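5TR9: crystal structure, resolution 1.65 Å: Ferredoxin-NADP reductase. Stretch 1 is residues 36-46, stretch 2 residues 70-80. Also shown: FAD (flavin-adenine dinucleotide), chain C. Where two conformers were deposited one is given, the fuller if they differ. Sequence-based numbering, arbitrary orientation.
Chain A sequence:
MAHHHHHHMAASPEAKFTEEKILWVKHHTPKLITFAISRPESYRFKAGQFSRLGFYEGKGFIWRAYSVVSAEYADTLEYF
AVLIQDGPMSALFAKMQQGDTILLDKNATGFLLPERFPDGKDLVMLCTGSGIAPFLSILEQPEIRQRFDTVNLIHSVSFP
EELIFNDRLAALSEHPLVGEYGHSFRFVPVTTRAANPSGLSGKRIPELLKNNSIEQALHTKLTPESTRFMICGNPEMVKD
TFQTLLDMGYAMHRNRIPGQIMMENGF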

# COMPACT_ATOMS: atom_id res chain seq x y z
N ALA A 36 -13.46 5.82 6.50
CA ALA A 36 -13.87 6.50 5.29
C ALA A 36 -14.23 7.94 5.62
O ALA A 36 -14.75 8.24 6.71
CB ALA A 36 -15.08 5.82 4.65
N ILE A 37 -13.96 8.83 4.66
CA ILE A 37 -14.32 10.23 4.78
C ILE A 37 -15.08 10.64 3.52
O ILE A 37 -15.00 9.98 2.47
CB ILE A 37 -13.09 11.14 4.99
CG1 ILE A 37 -12.25 11.23 3.71
CG2 ILE A 37 -12.21 10.62 6.14
CD1 ILE A 37 -11.07 12.19 3.84
N SER A 38 -15.83 11.73 3.63
CA SER A 38 -16.52 12.26 2.46
C SER A 38 -15.51 12.74 1.42
O SER A 38 -14.39 13.17 1.75
CB SER A 38 -17.47 13.40 2.85
OG SER A 38 -16.82 14.42 3.58
N ARG A 39 -15.90 12.61 0.16
CA ARG A 39 -15.03 12.89 -0.98
C ARG A 39 -15.63 14.02 -1.79
O ARG A 39 -16.73 13.85 -2.35
CB ARG A 39 -14.84 11.65 -1.86
CG ARG A 39 -13.94 11.93 -3.05
CD ARG A 39 -13.80 10.71 -3.94
NE ARG A 39 -12.88 11.00 -5.03
CZ ARG A 39 -12.47 10.09 -5.90
NH1 ARG A 39 -12.93 8.86 -5.78
NH2 ARG A 39 -11.62 10.42 -6.87
N PRO A 40 -14.98 15.17 -1.89
CA PRO A 40 -15.53 16.23 -2.73
C PRO A 40 -15.49 15.83 -4.19
O PRO A 40 -14.65 15.04 -4.63
CB PRO A 40 -14.63 17.44 -2.44
CG PRO A 40 -13.42 16.92 -1.85
CD PRO A 40 -13.74 15.58 -1.22
N GLU A 41 -16.46 16.38 -4.93
CA GLU A 41 -16.59 16.12 -6.36
C GLU A 41 -15.30 16.42 -7.11
O GLU A 41 -14.97 15.73 -8.08
CB GLU A 41 -17.73 16.99 -6.90
CG GLU A 41 -18.36 16.53 -8.19
CD GLU A 41 -19.53 17.41 -8.59
OE1 GLU A 41 -19.31 18.49 -9.18
OE2 GLU A 41 -20.69 17.03 -8.29
N SER A 42 -14.54 17.41 -6.65
CA SER A 42 -13.34 17.86 -7.34
C SER A 42 -12.09 17.06 -6.99
O SER A 42 -11.03 17.31 -7.58
CB SER A 42 -13.08 19.34 -7.03
OG SER A 42 -12.80 19.51 -5.65
N TYR A 43 -12.15 16.11 -6.05
CA TYR A 43 -10.93 15.45 -5.59
C TYR A 43 -10.57 14.31 -6.53
O TYR A 43 -11.27 13.29 -6.57
CB TYR A 43 -11.08 14.93 -4.17
CG TYR A 43 -9.76 14.46 -3.58
CD1 TYR A 43 -8.86 15.37 -3.05
CD2 TYR A 43 -9.43 13.11 -3.55
CE1 TYR A 43 -7.65 14.95 -2.51
CE2 TYR A 43 -8.21 12.67 -3.01
CZ TYR A 43 -7.33 13.60 -2.48
OH TYR A 43 -6.13 13.19 -1.94
N ARG A 44 -9.46 14.46 -7.25
CA ARG A 44 -8.97 13.45 -8.19
C ARG A 44 -7.68 12.84 -7.68
O ARG A 44 -6.85 13.54 -7.08
CB ARG A 44 -8.71 14.08 -9.56
CG ARG A 44 -9.85 14.92 -10.09
CD ARG A 44 -11.00 14.04 -10.55
NE ARG A 44 -10.52 13.01 -11.47
CZ ARG A 44 -10.23 13.22 -12.75
NH1 ARG A 44 -10.38 14.43 -13.28
NH2 ARG A 44 -9.80 12.21 -13.50
N PHE A 45 -7.50 11.54 -7.92
CA PHE A 45 -6.21 10.94 -7.62
C PHE A 45 -5.98 9.78 -8.58
O PHE A 45 -6.91 9.32 -9.25
CB PHE A 45 -6.10 10.49 -6.15
CG PHE A 45 -6.96 9.30 -5.81
CD1 PHE A 45 -8.32 9.47 -5.49
CD2 PHE A 45 -6.41 8.02 -5.78
CE1 PHE A 45 -9.11 8.37 -5.16
CE2 PHE A 45 -7.19 6.92 -5.46
CZ PHE A 45 -8.55 7.10 -5.16
N LYS A 46 -4.73 9.37 -8.69
CA LYS A 46 -4.38 8.16 -9.42
C LYS A 46 -4.11 7.05 -8.42
O LYS A 46 -3.46 7.27 -7.40
CB LYS A 46 -3.15 8.38 -10.30
CG LYS A 46 -3.34 9.42 -11.39
CD LYS A 46 -2.03 9.59 -12.17
CE LYS A 46 -2.10 10.75 -13.14
NZ LYS A 46 -3.03 10.48 -14.26
PA FAD C . 4.20 10.18 13.96
O1A FAD C . 4.68 11.29 14.82
O2A FAD C . 3.89 10.53 12.50
O5B FAD C . 5.21 8.99 13.90
C5B FAD C . 5.81 8.46 15.10
C4B FAD C . 6.62 7.26 14.70
O4B FAD C . 5.72 6.18 14.38
C3B FAD C . 7.45 7.43 13.43
O3B FAD C . 8.72 8.02 13.70
C2B FAD C . 7.61 5.99 12.95
O2B FAD C . 8.66 5.32 13.64
C1B FAD C . 6.29 5.35 13.38
N9A FAD C . 5.30 5.20 12.32
C8A FAD C . 4.56 6.18 11.72
N7A FAD C . 3.70 5.73 10.83
C5A FAD C . 3.89 4.36 10.87
C6A FAD C . 3.28 3.31 10.16
N6A FAD C . 2.33 3.49 9.24
N1A FAD C . 3.70 2.05 10.42
C2A FAD C . 4.65 1.87 11.35
N3A FAD C . 5.29 2.78 12.08
C4A FAD C . 4.86 4.02 11.79
N1 FAD C . 0.52 5.67 7.93
C2 FAD C . -0.52 4.79 7.91
O2 FAD C . -0.95 4.27 8.95
N3 FAD C . -1.09 4.44 6.69
C4 FAD C . -0.69 4.92 5.45
O4 FAD C . -1.28 4.55 4.42
C4X FAD C . 0.39 5.86 5.49
N5 FAD C . 0.84 6.35 4.35
C5X FAD C . 1.89 7.26 4.40
C6 FAD C . 2.37 7.79 3.21
C7 FAD C . 3.42 8.70 3.20
C7M FAD C . 3.91 9.27 1.90
C8 FAD C . 3.99 9.10 4.42
C8M FAD C . 5.13 10.10 4.44
C9 FAD C . 3.52 8.57 5.62
C9A FAD C . 2.47 7.66 5.62
N10 FAD C . 1.98 7.06 6.81
C10 FAD C . 0.93 6.19 6.78
C1' FAD C . 2.44 7.53 8.12
C2' FAD C . 1.46 8.59 8.65
O2' FAD C . 1.56 9.81 7.92
C3' FAD C . 1.68 8.88 10.14
O3' FAD C . 3.07 9.10 10.38
C4' FAD C . 1.07 7.83 11.07
O4' FAD C . -0.36 7.89 10.95
C5' FAD C . 1.45 8.02 12.52
O5' FAD C . 1.14 9.38 12.91
P FAD C . 1.38 9.87 14.40
O1P FAD C . 0.54 9.04 15.36
O2P FAD C . 1.22 11.35 14.41
O3P FAD C . 2.93 9.49 14.62
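Stretch 2 (70-80) SAEYADTLEYF

Where two antiparallel strands run out into loops, one well-placed apolar side chain can hold strand and loop together, and Leu-77 of this ferredoxin-NADP reductase is a clear example. The Leu-77 side chain (chi1 m, chi2 t) packs through its CB on Ile-37 CG1, through CD1 on Tyr-43 CD2 and through CD2 on Phe-45 CE1, each at 3.8 Å. Farther along the same face, Ile-37 CD1 meets the edge of the Tyr-79 ring, 3.8 Å from CE2.

The backbone sets this register. The strand through Leu-77 to Phe-80 runs antiparallel to the strand through Ala-36 and Ile-37, with a crossing angle of 150° and a closest axial approach of 4.6 Å. Ile-37 and Leu-77 form a hydrogen-bonded pair, Ile-37 N to Leu-77 O at 2.8 Å and Leu-77 N to Ile-37 O at 3.1 Å; Ala-36 faces Glu-78, CA to CA 4.2 Å, without such bonds.

Beyond the ladder a water takes over, accepting from Arg-39 N and donating to Asp-75 O, both at 2.8 Å. The extended Arg-39 side chain, one guanidinium face covered by Leu-77 CD2, then reaches the type I turn of residues 71-74. There Arg-39 NH1 donates to Glu-72 O at 2.8 Å and, weakly, to Ala-74 O at 2.9 Å, binding the polar edge through main-chain carbonyls.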

# COMPACT_ATOMS: atom_id res chain seq x y z
N SER A 70 -9.19 3.15 -1.10
CA SER A 70 -10.38 2.96 -1.89
C SER A 70 -10.11 3.16 -3.39
O SER A 70 -9.06 3.67 -3.80
CB SER A 70 -11.47 3.94 -1.43
OG SER A 70 -10.90 5.23 -1.22
N ALA A 71 -11.09 2.77 -4.19
CA ALA A 71 -10.97 2.84 -5.63
C ALA A 71 -11.08 4.27 -6.13
O ALA A 71 -11.80 5.10 -5.56
CB ALA A 71 -12.07 2.00 -6.29
N GLU A 72 -10.38 4.54 -7.24
CA GLU A 72 -10.45 5.86 -7.87
C GLU A 72 -11.90 6.26 -8.17
O GLU A 72 -12.22 7.46 -8.13
CB GLU A 72 -9.59 5.83 -9.14
CG GLU A 72 -9.21 7.18 -9.72
CD GLU A 72 -8.29 7.05 -10.93
OE1 GLU A 72 -8.58 7.64 -11.99
OE2 GLU A 72 -7.27 6.33 -10.82
N TYR A 73 -12.75 5.30 -8.49
CA TYR A 73 -14.13 5.54 -8.89
C TYR A 73 -15.11 5.49 -7.72
O TYR A 73 -16.31 5.69 -7.93
CB TYR A 73 -14.54 4.52 -9.96
CG TYR A 73 -14.14 3.10 -9.63
CD1 TYR A 73 -14.91 2.32 -8.78
CD2 TYR A 73 -12.97 2.55 -10.15
CE1 TYR A 73 -14.55 1.02 -8.48
CE2 TYR A 73 -12.59 1.26 -9.86
CZ TYR A 73 -13.38 0.49 -9.02
OH TYR A 73 -13.01 -0.79 -8.70
N ALA A 74 -14.63 5.24 -6.50
CA ALA A 74 -15.56 5.14 -5.38
C ALA A 74 -16.09 6.53 -4.99
O ALA A 74 -15.53 7.56 -5.36
CB ALA A 74 -14.91 4.48 -4.17
N ASP A 75 -17.16 6.54 -4.20
CA ASP A 75 -17.85 7.78 -3.85
C ASP A 75 -17.48 8.29 -2.47
O ASP A 75 -18.13 9.20 -1.95
CB ASP A 75 -19.36 7.57 -3.92
CG ASP A 75 -19.85 7.35 -5.33
OD1 ASP A 75 -19.05 7.58 -6.26
OD2 ASP A 75 -21.02 6.95 -5.49
N THR A 76 -16.45 7.70 -1.86
CA THR A 76 -15.88 8.09 -0.58
C THR A 76 -14.38 7.85 -0.70
O THR A 76 -13.92 7.25 -1.67
CB THR A 76 -16.45 7.27 0.58
OG1 THR A 76 -16.31 5.87 0.27
CG2 THR A 76 -17.93 7.60 0.79
N LEU A 77 -13.63 8.31 0.30
CA LEU A 77 -12.21 8.02 0.40
C LEU A 77 -11.97 7.16 1.63
O LEU A 77 -12.43 7.50 2.72
CB LEU A 77 -11.39 9.31 0.52
CG LEU A 77 -11.38 10.17 -0.74
CD1 LEU A 77 -11.01 11.62 -0.38
CD2 LEU A 77 -10.40 9.59 -1.76
N GLU A 78 -11.25 6.06 1.46
CA GLU A 78 -10.94 5.17 2.57
C GLU A 78 -9.44 5.11 2.80
O GLU A 78 -8.65 5.20 1.85
CB GLU A 78 -11.51 3.77 2.32
CG GLU A 78 -11.46 2.86 3.52
CD GLU A 78 -12.18 1.54 3.31
OE1 GLU A 78 -13.30 1.54 2.74
OE2 GLU A 78 -11.64 0.51 3.75
N TYR A 79 -9.06 4.94 4.07
CA TYR A 79 -7.66 4.90 4.49
C TYR A 79 -7.47 3.78 5.49
O TYR A 79 -8.42 3.32 6.13
CB TYR A 79 -7.23 6.25 5.10
CG TYR A 79 -7.44 7.40 4.15
CD1 TYR A 79 -6.49 7.72 3.19
CD2 TYR A 79 -8.63 8.14 4.18
CE1 TYR A 79 -6.69 8.76 2.29
CE2 TYR A 79 -8.85 9.19 3.28
CZ TYR A 79 -7.87 9.49 2.34
OH TYR A 79 -8.11 10.53 1.46
N PHE A 80 -6.22 3.30 5.58
CA PHE A 80 -5.80 2.26 6.51
C PHE A 80 -4.70 2.84 7.39
O PHE A 80 -3.64 3.22 6.88
CB PHE A 80 -5.29 1.03 5.74
CG PHE A 80 -4.57 -0.00 6.57
CD1 PHE A 80 -4.95 -0.29 7.87
CD2 PHE A 80 -3.51 -0.74 6.02
CE1 PHE A 80 -4.28 -1.25 8.63
CE2 PHE A 80 -2.86 -1.72 6.76
CZ PHE A 80 -3.24 -1.97 8.06
O HOH W 1 -18.41 11.54 -0.40